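Local coordinates for non-toxic crystal protein (Bacillus thuringiensis, PDB 2D42) that has no known toxicity but closely resembles beta-pore-forming toxins of the aerolysin and epsilon-toxin type in structure, and is deposited in parasporal inclusions, at residues 1-6 and 89-95; 62-68 and 146-152; 137-141 and 155-159. The contacts are given in a common frame with arbitrary orientation. Residues are numbered along the deposited sequence.

The three contacts are spread along an elongated, strand-rich chain, and all reach the same large mixed sheet. Interaction 1 lies on one side of the chain's centre. Interactions 2 and 3 lie on the other. Centres are about 65 Å apart for interactions 1 and 2, about 43 Å for 1 and 3, and about 23 Å for 2 and 3. Strand 150-185 serves both 2 and 3. Strand 71-94 carries half of interaction 1 and pairs with strand 129-146 of interaction 3. Along the chain, interaction 1 closes before 3 opens, while 2 crosses both. Long strands thus tie distant regions together, as in aerolysin-type pore-forming toxins.

Interaction 1 (1-6 and 89-95); sequences AIINLL and TRDGVTA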
ATOM      1  N   ALA A   1       6.847  15.204  -5.248  1.00 31.54           N
ATOM      2  CA  ALA A   1       5.555  15.907  -5.469  1.00 31.72           C
ATOM      3  C   ALA A   1       4.637  15.082  -6.372  1.00 30.92           C
ATOM      4  O   ALA A   1       4.984  13.970  -6.781  1.00 29.53           O
ATOM      5  CB  ALA A   1       5.813  17.289  -6.087  1.00 32.03           C
ATOM      6  N   ILE A   2       3.462  15.625  -6.677  1.00 31.07           N
ATOM      7  CA  ILE A   2       2.498  14.925  -7.527  1.00 29.77           C
ATOM      8  C   ILE A   2       2.399  15.587  -8.904  1.00 30.49           C
ATOM      9  O   ILE A   2       2.083  16.772  -9.010  1.00 29.47           O
ATOM     10  CB  ILE A   2       1.082  14.944  -6.916  1.00 29.19           C
ATOM     11  CG1 ILE A   2       1.110  14.453  -5.459  1.00 27.61           C
ATOM     12  CG2 ILE A   2       0.148  14.082  -7.763  1.00 27.89           C
ATOM     13  CD1 ILE A   2       1.461  12.990  -5.285  1.00 24.87           C
ATOM     14  N   ILE A   3       2.671  14.827  -9.957  1.00 30.46           N
ATOM     15  CA  ILE A   3       2.564  15.381 -11.300  1.00 30.63           C
ATOM     16  C   ILE A   3       1.081  15.526 -11.620  1.00 29.86           C
ATOM     17  O   ILE A   3       0.342  14.549 -11.587  1.00 30.39           O
ATOM     18  CB  ILE A   3       3.195  14.457 -12.354  1.00 32.21           C
ATOM     19  CG1 ILE A   3       4.720  14.407 -12.178  1.00 31.28           C
ATOM     20  CG2 ILE A   3       2.797  14.927 -13.765  1.00 30.45           C
ATOM     21  CD1 ILE A   3       5.434  15.720 -12.428  1.00 35.71           C
ATOM     22  N   ASN A   4       0.634  16.744 -11.908  1.00 28.71           N
ATOM     23  CA  ASN A   4      -0.768  16.946 -12.244  1.00 27.94           C
ATOM     24  C   ASN A   4      -0.903  16.865 -13.762  1.00 26.12           C
ATOM     25  O   ASN A   4      -0.447  17.757 -14.479  1.00 25.65           O
ATOM     26  CB  ASN A   4      -1.256  18.312 -11.758  1.00 30.60           C
ATOM     27  CG  ASN A   4      -2.738  18.491 -11.969  1.00 32.47           C
ATOM     28  OD1 ASN A   4      -3.519  18.460 -11.022  1.00 37.73           O
ATOM     29  ND2 ASN A   4      -3.139  18.654 -13.219  1.00 33.74           N
ATOM     30  N   LEU A   5      -1.531  15.799 -14.245  1.00 24.02           N
ATOM     31  CA  LEU A   5      -1.686  15.595 -15.680  1.00 26.79           C
ATOM     32  C   LEU A   5      -2.446  16.691 -16.419  1.00 27.64           C
ATOM     33  O   LEU A   5      -2.131  16.979 -17.578  1.00 29.30           O
ATOM     34  CB  LEU A   5      -2.329  14.230 -15.946  1.00 26.33           C
ATOM     35  CG  LEU A   5      -1.448  13.053 -15.502  1.00 28.86           C
ATOM     36  CD1 LEU A   5      -2.232  11.759 -15.571  1.00 23.19           C
ATOM     37  CD2 LEU A   5      -0.205  12.973 -16.377  1.00 27.72           C
ATOM     38  N   LEU A   6      -3.445  17.290 -15.772  1.00 28.52           N
ATOM     39  CA  LEU A   6      -4.211  18.367 -16.400  1.00 30.34           C
ATOM     40  C   LEU A   6      -3.336  19.606 -16.543  1.00 31.53           C
ATOM     41  O   LEU A   6      -3.453  20.356 -17.511  1.00 33.18           O
ATOM     42  CB  LEU A   6      -5.455  18.702 -15.572  1.00 30.96           C
ATOM     43  CG  LEU A   6      -6.572  17.656 -15.604  1.00 30.71           C
ATOM     44  CD1 LEU A   6      -7.692  18.088 -14.682  1.00 34.28           C
ATOM     45  CD2 LEU A   6      -7.092  17.495 -17.021  1.00 32.41           C
ATOM     46  N   THR A  89       2.711   8.596  -0.347  1.00 26.37           N
ATOM     47  CA  THR A  89       3.407   8.898  -1.589  1.00 27.10           C
ATOM     48  C   THR A  89       4.296  10.129  -1.488  1.00 28.12           C
ATOM     49  O   THR A  89       3.926  11.131  -0.868  1.00 27.39           O
ATOM     50  CB  THR A  89       2.419   9.152  -2.734  1.00 27.25           C
ATOM     51  OG1 THR A  89       1.646   7.969  -2.961  1.00 25.83           O
ATOM     52  CG2 THR A  89       3.177   9.558  -4.018  1.00 25.13           C
ATOM     53  N   ARG A  90       5.465  10.042  -2.113  1.00 29.87           N
ATOM     54  CA  ARG A  90       6.406  11.147  -2.165  1.00 32.84           C
ATOM     55  C   ARG A  90       6.335  11.713  -3.588  1.00 32.30           C
ATOM     56  O   ARG A  90       6.065  12.906  -3.785  1.00 31.80           O
ATOM     57  CB  ARG A  90       7.824  10.664  -1.878  1.00 37.51           C
ATOM     58  CG  ARG A  90       8.873  11.721  -2.143  1.00 44.17           C
ATOM     59  CD  ARG A  90      10.280  11.179  -1.974  1.00 49.60           C
ATOM     60  NE  ARG A  90      11.273  12.228  -2.185  1.00 55.46           N
ATOM     61  CZ  ARG A  90      12.586  12.040  -2.122  1.00 56.61           C
ATOM     62  NH1 ARG A  90      13.074  10.835  -1.853  1.00 58.72           N
ATOM     63  NH2 ARG A  90      13.412  13.059  -2.321  1.00 57.91           N
ATOM     64  N   ASP A  91       6.583  10.853  -4.572  1.00 28.68           N
ATOM     65  CA  ASP A  91       6.509  11.260  -5.971  1.00 28.85           C
ATOM     66  C   ASP A  91       5.397  10.481  -6.660  1.00 27.91           C
ATOM     67  O   ASP A  91       5.515   9.270  -6.889  1.00 29.21           O
ATOM     68  CB  ASP A  91       7.838  11.019  -6.690  1.00 26.93           C
ATOM     69  CG  ASP A  91       8.970  11.871  -6.124  1.00 30.55           C
ATOM     70  OD1 ASP A  91       8.679  12.955  -5.574  1.00 30.21           O
ATOM     71  OD2 ASP A  91      10.144  11.467  -6.246  1.00 28.63           O
ATOM     72  N   GLY A  92       4.313  11.178  -6.976  1.00 26.38           N
ATOM     73  CA  GLY A  92       3.192  10.531  -7.623  1.00 26.48           C
ATOM     74  C   GLY A  92       2.650  11.264  -8.838  1.00 26.59           C
ATOM     75  O   GLY A  92       3.296  12.147  -9.403  1.00 26.72           O
ATOM     76  N   VAL A  93       1.437  10.895  -9.232  1.00 27.66           N
ATOM     77  CA  VAL A  93       0.799  11.491 -10.392  1.00 28.21           C
ATOM     78  C   VAL A  93      -0.710  11.432 -10.207  1.00 27.93           C
ATOM     79  O   VAL A  93      -1.208  10.596  -9.453  1.00 29.68           O
ATOM     80  CB  VAL A  93       1.204  10.731 -11.680  1.00 26.88           C
ATOM     81  CG1 VAL A  93       0.771   9.263 -11.588  1.00 25.38           C
ATOM     82  CG2 VAL A  93       0.581  11.407 -12.907  1.00 27.70           C
ATOM     83  N   THR A  94      -1.433  12.330 -10.872  1.00 28.31           N
ATOM     84  CA  THR A  94      -2.893  12.357 -10.780  1.00 27.64           C
ATOM     85  C   THR A  94      -3.540  12.986 -12.007  1.00 28.42           C
ATOM     86  O   THR A  94      -2.959  13.858 -12.659  1.00 29.47           O
ATOM     87  CB  THR A  94      -3.375  13.146  -9.537  1.00 25.31           C
ATOM     88  OG1 THR A  94      -4.804  13.065  -9.442  1.00 27.02           O
ATOM     89  CG2 THR A  94      -2.970  14.604  -9.637  1.00 26.10           C
ATOM     90  N   ALA A  95      -4.753  12.537 -12.308  1.00 28.41           N
ATOM     91  CA  ALA A  95      -5.512  13.054 -13.430  1.00 30.89           C
ATOM     92  C   ALA A  95      -6.625  13.929 -12.863  1.00 32.07           C
ATOM     93  O   ALA A  95      -7.582  14.275 -13.561  1.00 31.20           O
ATOM     94  CB  ALA A  95      -6.104  11.903 -14.243  1.00 29.18           C
TER
HETATM   95  O   HOH W   1       7.536  14.589  -8.215  1.00 47.80           O
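The N-terminal strand 2-4 lies parallel to strand 92-94, at an angle of 27° and with axes 4.1 Å apart. Ile2 pairs with Gly92, Ile3 with Val93 and Asn4 with Thr94. The hollow is at Gly92. With no side chain there, Ile2 folds over the neighbouring strand, its chi1 and chi2 both m. Its CD1 reaches to 4.0 Å from Thr89 CG2, and its CG2 sits 3.7 Å from Thr94 CG2. A CB on residue 92 would crowd Ile2 CD1. On the other face, Val93 is the bump. Its CG2 lies 3.7 Å from Leu5 CG and 4.1 Å from Ile3 CB. Leu5 CD1 then meets Ala95 CB at 4.1 Å, just as the strand gives way to helix 5-19. Val173 and Cys171 of strand 150-185 touch Leu5 and Val93 respectively. Four backbone bonds form the ladder: Gly92 N to Ala1 O (2.9 Å), Ile3 N to Gly92 O (2.8 Å), Thr94 N to Ile3 O (2.9 Å) and Leu5 N to Thr94 O (2.9 Å). At the start of the chain, Ala1 N donates to Arg90 O at 2.8 Å and forms a salt bridge with Asp91 OD1 at 2.9 Å. Arg90 and Asp91 form a classic beta bulge opposite Glu225. The chemistry implies that the charged N-terminus is held at this corner, while backbone bonds and aliphatic packing fix the strand behind it.

Interaction 2 (62-68 and 146-152); sequences IITNTTS and VPPFHRA
Asn65 is the polar centre. Its backbone N donates to His150 O at 2.9 Å, and its side-chain ND2 (chi1 t) donates to Val146 O at 3.1 Å. Its OD1 accepts from Thr67 N at 2.7 Å, closing an Asx turn, and from Thr67 OG1 at 2.5 Å. Strands 62-65 and 150-152 run antiparallel at 164°, axes 4.7 Å apart. Ile63 and Ala152 are a hydrogen-bonded pair: Ile63 N to Ala152 O is 2.9 Å and Ala152 N to Ile63 O is 2.8 Å. Thr64 and Arg151 are a non-hydrogen-bonded pair, CA atoms 4.2 Å apart. A water joins Thr64 OG1 (2.6 Å) to Arg151 NE (2.9 Å). Arg151 has chi1 p and also forms a salt bridge with Glu243. A type II beta turn runs from Pro147 to His150, with Phe149 at phi 52°, psi 41°. His150 ND1 donates to Pro148 O at 2.7 Å, and Phe149 N bonds weakly to Thr67 O at 3.1 Å. Further out, the Phe149 ring (chi1 m) lies with Thr67 O over one face and CE2 3.7 Å from Ser68 CA. It also stacks with His248. Ser68 O is 3.2 Å from Pro148 CG, and Ile63 CG2 is 4.3 Å from Val146 CG2. The turn links strand 129-146 to 150-185, and the end of strand 54-65 pairs beside it. Backbone bonds hold the register; Asn65 ties its loop to Val146.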
ATOM      1  N   ILE A  62      -5.034 -21.008  33.011  1.00 22.67           N
ATOM      2  CA  ILE A  62      -4.550 -21.980  33.965  1.00 23.51           C
ATOM      3  C   ILE A  62      -5.430 -23.203  34.128  1.00 25.58           C
ATOM      4  O   ILE A  62      -6.648 -23.095  34.208  1.00 27.08           O
ATOM      5  CB  ILE A  62      -4.392 -21.316  35.354  1.00 26.20           C
ATOM      6  CG1 ILE A  62      -3.370 -20.176  35.258  1.00 27.55           C
ATOM      7  CG2 ILE A  62      -3.985 -22.363  36.395  1.00 24.33           C
ATOM      8  CD1 ILE A  62      -3.229 -19.351  36.506  1.00 31.68           C
ATOM      9  N   ILE A  63      -4.805 -24.374  34.159  1.00 25.67           N
ATOM     10  CA  ILE A  63      -5.534 -25.612  34.393  1.00 26.17           C
ATOM     11  C   ILE A  63      -4.887 -26.197  35.636  1.00 26.21           C
ATOM     12  O   ILE A  63      -3.712 -26.558  35.622  1.00 27.62           O
ATOM     13  CB  ILE A  63      -5.406 -26.594  33.221  1.00 26.74           C
ATOM     14  CG1 ILE A  63      -6.086 -25.999  31.982  1.00 23.51           C
ATOM     15  CG2 ILE A  63      -6.021 -27.933  33.608  1.00 25.45           C
ATOM     16  CD1 ILE A  63      -6.034 -26.896  30.750  1.00 24.77           C
ATOM     17  N   THR A  64      -5.644 -26.262  36.721  1.00 26.25           N
ATOM     18  CA  THR A  64      -5.113 -26.777  37.971  1.00 28.57           C
ATOM     19  C   THR A  64      -5.612 -28.174  38.301  1.00 29.51           C
ATOM     20  O   THR A  64      -6.810 -28.439  38.253  1.00 28.83           O
ATOM     21  CB  THR A  64      -5.487 -25.869  39.137  1.00 28.44           C
ATOM     22  OG1 THR A  64      -5.081 -24.528  38.847  1.00 29.57           O
ATOM     23  CG2 THR A  64      -4.810 -26.347  40.418  1.00 30.19           C
ATOM     24  N   ASN A  65      -4.690 -29.069  38.638  1.00 29.96           N
ATOM     25  CA  ASN A  65      -5.079 -30.427  39.004  1.00 30.52           C
ATOM     26  C   ASN A  65      -4.888 -30.604  40.501  1.00 32.00           C
ATOM     27  O   ASN A  65      -3.763 -30.766  40.983  1.00 30.99           O
ATOM     28  CB  ASN A  65      -4.245 -31.461  38.252  1.00 32.09           C
ATOM     29  CG  ASN A  65      -4.561 -32.883  38.688  1.00 33.29           C
ATOM     30  OD1 ASN A  65      -5.475 -33.109  39.479  1.00 32.35           O
ATOM     31  ND2 ASN A  65      -3.806 -33.842  38.176  1.00 30.91           N
ATOM     32  N   THR A  66      -5.987 -30.556  41.241  1.00 32.06           N
ATOM     33  CA  THR A  66      -5.916 -30.718  42.683  1.00 34.02           C
ATOM     34  C   THR A  66      -6.177 -32.167  43.085  1.00 33.92           C
ATOM     35  O   THR A  66      -6.506 -32.446  44.231  1.00 36.37           O
ATOM     36  CB  THR A  66      -6.932 -29.805  43.392  1.00 34.53           C
ATOM     37  OG1 THR A  66      -8.261 -30.239  43.087  1.00 34.24           O
ATOM     38  CG2 THR A  66      -6.759 -28.357  42.926  1.00 34.07           C
ATOM     39  N   THR A  67      -6.025 -33.087  42.142  1.00 36.25           N
ATOM     40  CA  THR A  67      -6.262 -34.496  42.427  1.00 38.56           C
ATOM     41  C   THR A  67      -4.976 -35.293  42.583  1.00 40.20           C
ATOM     42  O   THR A  67      -3.874 -34.775  42.390  1.00 39.45           O
ATOM     43  CB  THR A  67      -7.083 -35.179  41.323  1.00 38.25           C
ATOM     44  OG1 THR A  67      -6.252 -35.400  40.177  1.00 39.45           O
ATOM     45  CG2 THR A  67      -8.274 -34.318  40.929  1.00 41.70           C
ATOM     46  N   SER A  68      -5.138 -36.567  42.928  1.00 41.44           N
ATOM     47  CA  SER A  68      -4.017 -37.472  43.123  1.00 43.37           C
ATOM     48  C   SER A  68      -3.750 -38.195  41.819  1.00 43.97           C
ATOM     49  O   SER A  68      -2.826 -39.000  41.716  1.00 44.54           O
ATOM     50  CB  SER A  68      -4.349 -38.492  44.212  1.00 44.10           C
ATOM     51  OG  SER A  68      -5.476 -39.266  43.836  1.00 46.03           O
ATOM     52  N   VAL A 146      -1.181 -32.861  33.018  1.00 29.00           N
ATOM     53  CA  VAL A 146      -0.974 -32.202  34.293  1.00 28.26           C
ATOM     54  C   VAL A 146      -0.866 -33.218  35.409  1.00 30.40           C
ATOM     55  O   VAL A 146      -1.848 -33.868  35.771  1.00 30.60           O
ATOM     56  CB  VAL A 146      -2.119 -31.240  34.628  1.00 26.40           C
ATOM     57  CG1 VAL A 146      -1.754 -30.441  35.862  1.00 23.85           C
ATOM     58  CG2 VAL A 146      -2.396 -30.326  33.439  1.00 24.85           C
ATOM     59  N   PRO A 147       0.339 -33.363  35.973  1.00 32.17           N
ATOM     60  CA  PRO A 147       0.613 -34.303  37.060  1.00 34.54           C
ATOM     61  C   PRO A 147      -0.201 -33.988  38.305  1.00 36.09           C
ATOM     62  O   PRO A 147      -0.619 -32.851  38.517  1.00 35.95           O
ATOM     63  CB  PRO A 147       2.109 -34.120  37.306  1.00 34.23           C
ATOM     64  CG  PRO A 147       2.623 -33.662  35.958  1.00 34.00           C
ATOM     65  CD  PRO A 147       1.570 -32.674  35.555  1.00 30.27           C
ATOM     66  N   PRO A 148      -0.432 -35.001  39.152  1.00 37.52           N
ATOM     67  CA  PRO A 148      -1.200 -34.803  40.382  1.00 37.02           C
ATOM     68  C   PRO A 148      -0.664 -33.623  41.188  1.00 36.73           C
ATOM     69  O   PRO A 148       0.544 -33.406  41.261  1.00 37.08           O
ATOM     70  CB  PRO A 148      -1.013 -36.131  41.111  1.00 37.71           C
ATOM     71  CG  PRO A 148      -0.959 -37.108  39.976  1.00 38.52           C
ATOM     72  CD  PRO A 148      -0.038 -36.413  38.999  1.00 38.47           C
ATOM     73  N   PHE A 149      -1.570 -32.854  41.778  1.00 35.85           N
ATOM     74  CA  PHE A 149      -1.194 -31.709  42.595  1.00 36.82           C
ATOM     75  C   PHE A 149      -0.236 -30.724  41.915  1.00 35.57           C
ATOM     76  O   PHE A 149       0.695 -30.205  42.539  1.00 33.38           O
ATOM     77  CB  PHE A 149      -0.606 -32.213  43.910  1.00 39.23           C
ATOM     78  CG  PHE A 149      -1.560 -33.065  44.710  1.00 44.90           C
ATOM     79  CD1 PHE A 149      -2.611 -32.485  45.421  1.00 44.95           C
ATOM     80  CD2 PHE A 149      -1.417 -34.451  44.744  1.00 45.75           C
ATOM     81  CE1 PHE A 149      -3.501 -33.273  46.153  1.00 46.54           C
ATOM     82  CE2 PHE A 149      -2.305 -35.247  45.475  1.00 46.92           C
ATOM     83  CZ  PHE A 149      -3.346 -34.657  46.179  1.00 46.06           C
ATOM     84  N   HIS A 150      -0.491 -30.465  40.637  1.00 35.05           N
ATOM     85  CA  HIS A 150       0.295 -29.534  39.830  1.00 35.38           C
ATOM     86  C   HIS A 150      -0.656 -28.574  39.106  1.00 35.52           C
ATOM     87  O   HIS A 150      -1.858 -28.830  39.004  1.00 34.46           O
ATOM     88  CB  HIS A 150       1.096 -30.282  38.759  1.00 37.42           C
ATOM     89  CG  HIS A 150       2.393 -30.850  39.241  1.00 40.56           C
ATOM     90  ND1 HIS A 150       2.468 -31.823  40.215  1.00 42.50           N
ATOM     91  CD2 HIS A 150       3.669 -30.595  38.863  1.00 42.06           C
ATOM     92  CE1 HIS A 150       3.736 -32.143  40.415  1.00 42.24           C
ATOM     93  NE2 HIS A 150       4.483 -31.413  39.607  1.00 41.66           N
ATOM     94  N   ARG A 151      -0.118 -27.469  38.609  1.00 34.03           N
ATOM     95  CA  ARG A 151      -0.928 -26.524  37.855  1.00 33.80           C
ATOM     96  C   ARG A 151      -0.181 -26.277  36.552  1.00 32.73           C
ATOM     97  O   ARG A 151       1.059 -26.268  36.531  1.00 30.50           O
ATOM     98  CB  ARG A 151      -1.103 -25.195  38.602  1.00 35.34           C
ATOM     99  CG  ARG A 151       0.096 -24.266  38.525  1.00 39.46           C
ATOM    100  CD  ARG A 151      -0.284 -22.814  38.835  1.00 40.22           C
ATOM    101  NE  ARG A 151      -0.776 -22.658  40.195  1.00 44.32           N
ATOM    102  CZ  ARG A 151      -0.039 -22.866  41.282  1.00 48.60           C
ATOM    103  NH1 ARG A 151       1.231 -23.235  41.166  1.00 48.71           N
ATOM    104  NH2 ARG A 151      -0.573 -22.718  42.489  1.00 48.41           N
ATOM    105  N   ALA A 152      -0.931 -26.107  35.468  1.00 28.08           N
ATOM    106  CA  ALA A 152      -0.337 -25.834  34.169  1.00 27.92           C
ATOM    107  C   ALA A 152      -0.745 -24.430  33.757  1.00 27.81           C
ATOM    108  O   ALA A 152      -1.930 -24.088  33.747  1.00 26.82           O
ATOM    109  CB  ALA A 152      -0.818 -26.843  33.129  1.00 24.83           C
TER
HETATM  110  O   HOH W   2      -3.708 -22.916  40.385  1.00 29.34           O

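Interaction 3 (137-141 and 155-159); sequences DFRDS and VYTLE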
ATOM      1  N   ASP A 137      -6.677 -13.578  12.616  1.00 35.73           N
ATOM      2  CA  ASP A 137      -7.358 -14.449  13.577  1.00 38.09           C
ATOM      3  C   ASP A 137      -6.452 -15.604  14.000  1.00 36.97           C
ATOM      4  O   ASP A 137      -6.423 -16.647  13.357  1.00 38.18           O
ATOM      5  CB  ASP A 137      -8.646 -15.023  12.972  1.00 40.48           C
ATOM      6  CG  ASP A 137      -9.656 -13.949  12.607  1.00 42.98           C
ATOM      7  OD1 ASP A 137     -10.115 -13.221  13.508  1.00 44.88           O
ATOM      8  OD2 ASP A 137      -9.997 -13.835  11.415  1.00 46.08           O
ATOM      9  N   PHE A 138      -5.725 -15.421  15.092  1.00 35.02           N
ATOM     10  CA  PHE A 138      -4.829 -16.460  15.568  1.00 32.84           C
ATOM     11  C   PHE A 138      -5.571 -17.483  16.415  1.00 33.43           C
ATOM     12  O   PHE A 138      -6.187 -17.147  17.427  1.00 34.15           O
ATOM     13  CB  PHE A 138      -3.678 -15.839  16.362  1.00 30.58           C
ATOM     14  CG  PHE A 138      -2.821 -14.908  15.550  1.00 29.18           C
ATOM     15  CD1 PHE A 138      -1.998 -15.404  14.547  1.00 29.09           C
ATOM     16  CD2 PHE A 138      -2.861 -13.532  15.771  1.00 29.08           C
ATOM     17  CE1 PHE A 138      -1.225 -14.545  13.764  1.00 28.16           C
ATOM     18  CE2 PHE A 138      -2.092 -12.662  14.997  1.00 27.10           C
ATOM     19  CZ  PHE A 138      -1.272 -13.170  13.991  1.00 28.41           C
ATOM     20  N   ARG A 139      -5.511 -18.737  15.978  1.00 31.92           N
ATOM     21  CA  ARG A 139      -6.160 -19.837  16.672  1.00 32.82           C
ATOM     22  C   ARG A 139      -5.122 -20.935  16.862  1.00 32.67           C
ATOM     23  O   ARG A 139      -4.483 -21.365  15.900  1.00 30.32           O
ATOM     24  CB  ARG A 139      -7.335 -20.388  15.850  1.00 36.24           C
ATOM     25  CG  ARG A 139      -8.447 -19.389  15.536  1.00 42.85           C
ATOM     26  CD  ARG A 139      -9.664 -20.111  14.941  1.00 47.90           C
ATOM     27  NE  ARG A 139     -10.728 -19.199  14.520  1.00 50.90           N
ATOM     28  CZ  ARG A 139     -10.669 -18.425  13.439  1.00 53.36           C
ATOM     29  NH1 ARG A 139     -11.681 -17.624  13.132  1.00 54.57           N
ATOM     30  NH2 ARG A 139      -9.599 -18.456  12.655  1.00 54.50           N
ATOM     31  N   ASP A 140      -4.952 -21.374  18.104  1.00 29.70           N
ATOM     32  CA  ASP A 140      -3.997 -22.428  18.421  1.00 32.32           C
ATOM     33  C   ASP A 140      -4.456 -23.183  19.652  1.00 30.96           C
ATOM     34  O   ASP A 140      -5.232 -22.667  20.461  1.00 31.66           O
ATOM     35  CB  ASP A 140      -2.603 -21.839  18.676  1.00 33.52           C
ATOM     36  CG  ASP A 140      -1.951 -21.317  17.411  1.00 35.96           C
ATOM     37  OD1 ASP A 140      -1.536 -22.140  16.575  1.00 39.52           O
ATOM     38  OD2 ASP A 140      -1.862 -20.086  17.243  1.00 37.53           O
ATOM     39  N   SER A 141      -3.981 -24.412  19.790  1.00 29.18           N
ATOM     40  CA  SER A 141      -4.335 -25.220  20.942  1.00 31.48           C
ATOM     41  C   SER A 141      -3.105 -25.977  21.389  1.00 29.88           C
ATOM     42  O   SER A 141      -2.136 -26.091  20.644  1.00 32.60           O
ATOM     43  CB  SER A 141      -5.455 -26.204  20.599  1.00 31.46           C
ATOM     44  OG  SER A 141      -4.975 -27.237  19.757  1.00 37.06           O
ATOM     45  N   VAL A 155       0.621 -19.866  28.284  1.00 22.66           N
ATOM     46  CA  VAL A 155       0.746 -18.480  27.833  1.00 22.96           C
ATOM     47  C   VAL A 155       0.801 -18.471  26.309  1.00 23.36           C
ATOM     48  O   VAL A 155       1.638 -19.147  25.708  1.00 24.60           O
ATOM     49  CB  VAL A 155       2.044 -17.826  28.396  1.00 23.89           C
ATOM     50  CG1 VAL A 155       2.241 -16.447  27.796  1.00 19.82           C
ATOM     51  CG2 VAL A 155       1.955 -17.725  29.922  1.00 22.82           C
ATOM     52  N   TYR A 156      -0.116 -17.720  25.705  1.00 22.39           N
ATOM     53  CA  TYR A 156      -0.235 -17.584  24.248  1.00 23.82           C
ATOM     54  C   TYR A 156       0.496 -16.311  23.840  1.00 21.41           C
ATOM     55  O   TYR A 156       0.117 -15.208  24.249  1.00 23.31           O
ATOM     56  CB  TYR A 156      -1.723 -17.500  23.869  1.00 23.45           C
ATOM     57  CG  TYR A 156      -2.033 -17.685  22.396  1.00 27.48           C
ATOM     58  CD1 TYR A 156      -1.292 -18.565  21.603  1.00 29.17           C
ATOM     59  CD2 TYR A 156      -3.112 -17.024  21.812  1.00 28.06           C
ATOM     60  CE1 TYR A 156      -1.628 -18.782  20.255  1.00 28.90           C
ATOM     61  CE2 TYR A 156      -3.458 -17.234  20.475  1.00 29.17           C
ATOM     62  CZ  TYR A 156      -2.719 -18.115  19.704  1.00 30.71           C
ATOM     63  OH  TYR A 156      -3.104 -18.363  18.399  1.00 31.15           O
ATOM     64  N   THR A 157       1.558 -16.474  23.056  1.00 22.38           N
ATOM     65  CA  THR A 157       2.384 -15.359  22.611  1.00 22.09           C
ATOM     66  C   THR A 157       2.379 -15.129  21.110  1.00 25.60           C
ATOM     67  O   THR A 157       2.416 -16.078  20.319  1.00 24.96           O
ATOM     68  CB  THR A 157       3.851 -15.575  23.044  1.00 23.57           C
ATOM     69  OG1 THR A 157       3.913 -15.617  24.470  1.00 25.58           O
ATOM     70  CG2 THR A 157       4.748 -14.456  22.528  1.00 24.26           C
ATOM     71  N   LEU A 158       2.330 -13.859  20.725  1.00 25.24           N
ATOM     72  CA  LEU A 158       2.366 -13.488  19.322  1.00 25.52           C
ATOM     73  C   LEU A 158       3.678 -12.786  19.029  1.00 25.88           C
ATOM     74  O   LEU A 158       4.078 -11.861  19.743  1.00 24.45           O
ATOM     75  CB  LEU A 158       1.222 -12.540  18.958  1.00 25.63           C
ATOM     76  CG  LEU A 158       1.338 -11.900  17.563  1.00 27.68           C
ATOM     77  CD1 LEU A 158       1.185 -12.971  16.491  1.00 29.79           C
ATOM     78  CD2 LEU A 158       0.279 -10.824  17.382  1.00 27.69           C
ATOM     79  N   GLU A 159       4.355 -13.235  17.982  1.00 25.32           N
ATOM     80  CA  GLU A 159       5.592 -12.603  17.570  1.00 25.56           C
ATOM     81  C   GLU A 159       5.161 -11.579  16.521  1.00 25.95           C
ATOM     82  O   GLU A 159       4.701 -11.946  15.436  1.00 24.07           O
ATOM     83  CB  GLU A 159       6.531 -13.632  16.962  1.00 25.63           C
ATOM     84  CG  GLU A 159       7.884 -13.095  16.609  1.00 30.13           C
ATOM     85  CD  GLU A 159       8.845 -14.212  16.278  1.00 35.02           C
ATOM     86  OE1 GLU A 159       8.871 -14.652  15.108  1.00 35.94           O
ATOM     87  OE2 GLU A 159       9.555 -14.667  17.203  1.00 36.35           O
TER
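Here two strands face each other across a gap, with axes 9.6 Å apart at 140°. Their backbones do not pair; four side chains bridge it: Phe138, Asp140, Tyr156 and Leu158. Tyr156 takes chi1 t (-166°), which extends its ring across to the strand 137-141. Its OH donates to Asp140 OD2 at 2.4 Å, a very short hydrogen bond. Asp140 has chi1 m (-71°), and its CA-to-CB bond also points toward the other strand, so its carboxylate meets the tyrosine at the ring edge, near the ring plane. The Tyr156 OH also lies 3.3 Å from both CB and the backbone C of Phe138, and Tyr156 CZ is 4.2 Å from that CB. Phe138 takes chi1 m (-62°), which sets its ring beside Leu158. Leu158, with chi1 t and chi2 p, lays CD1 over one face of that ring. This is a CH-pi contact: CD1 is 3.8 Å from the ring centroid, 25° off the normal, and 3.5 Å from Phe138 CZ. The inward side chains alternate with Arg139 and Thr157, as expected of extended strands. Asp140 OD2 has a second partner, the hydroxyl of Thr236. Phe77 of strand 71-94 stacks on Tyr156, and Leu58 of strand 54-65 touches Tyr156 and Leu158. The contact thus links strand 129-146, paired with 71-94, to strand 150-185, paired with 54-65 and 219-244.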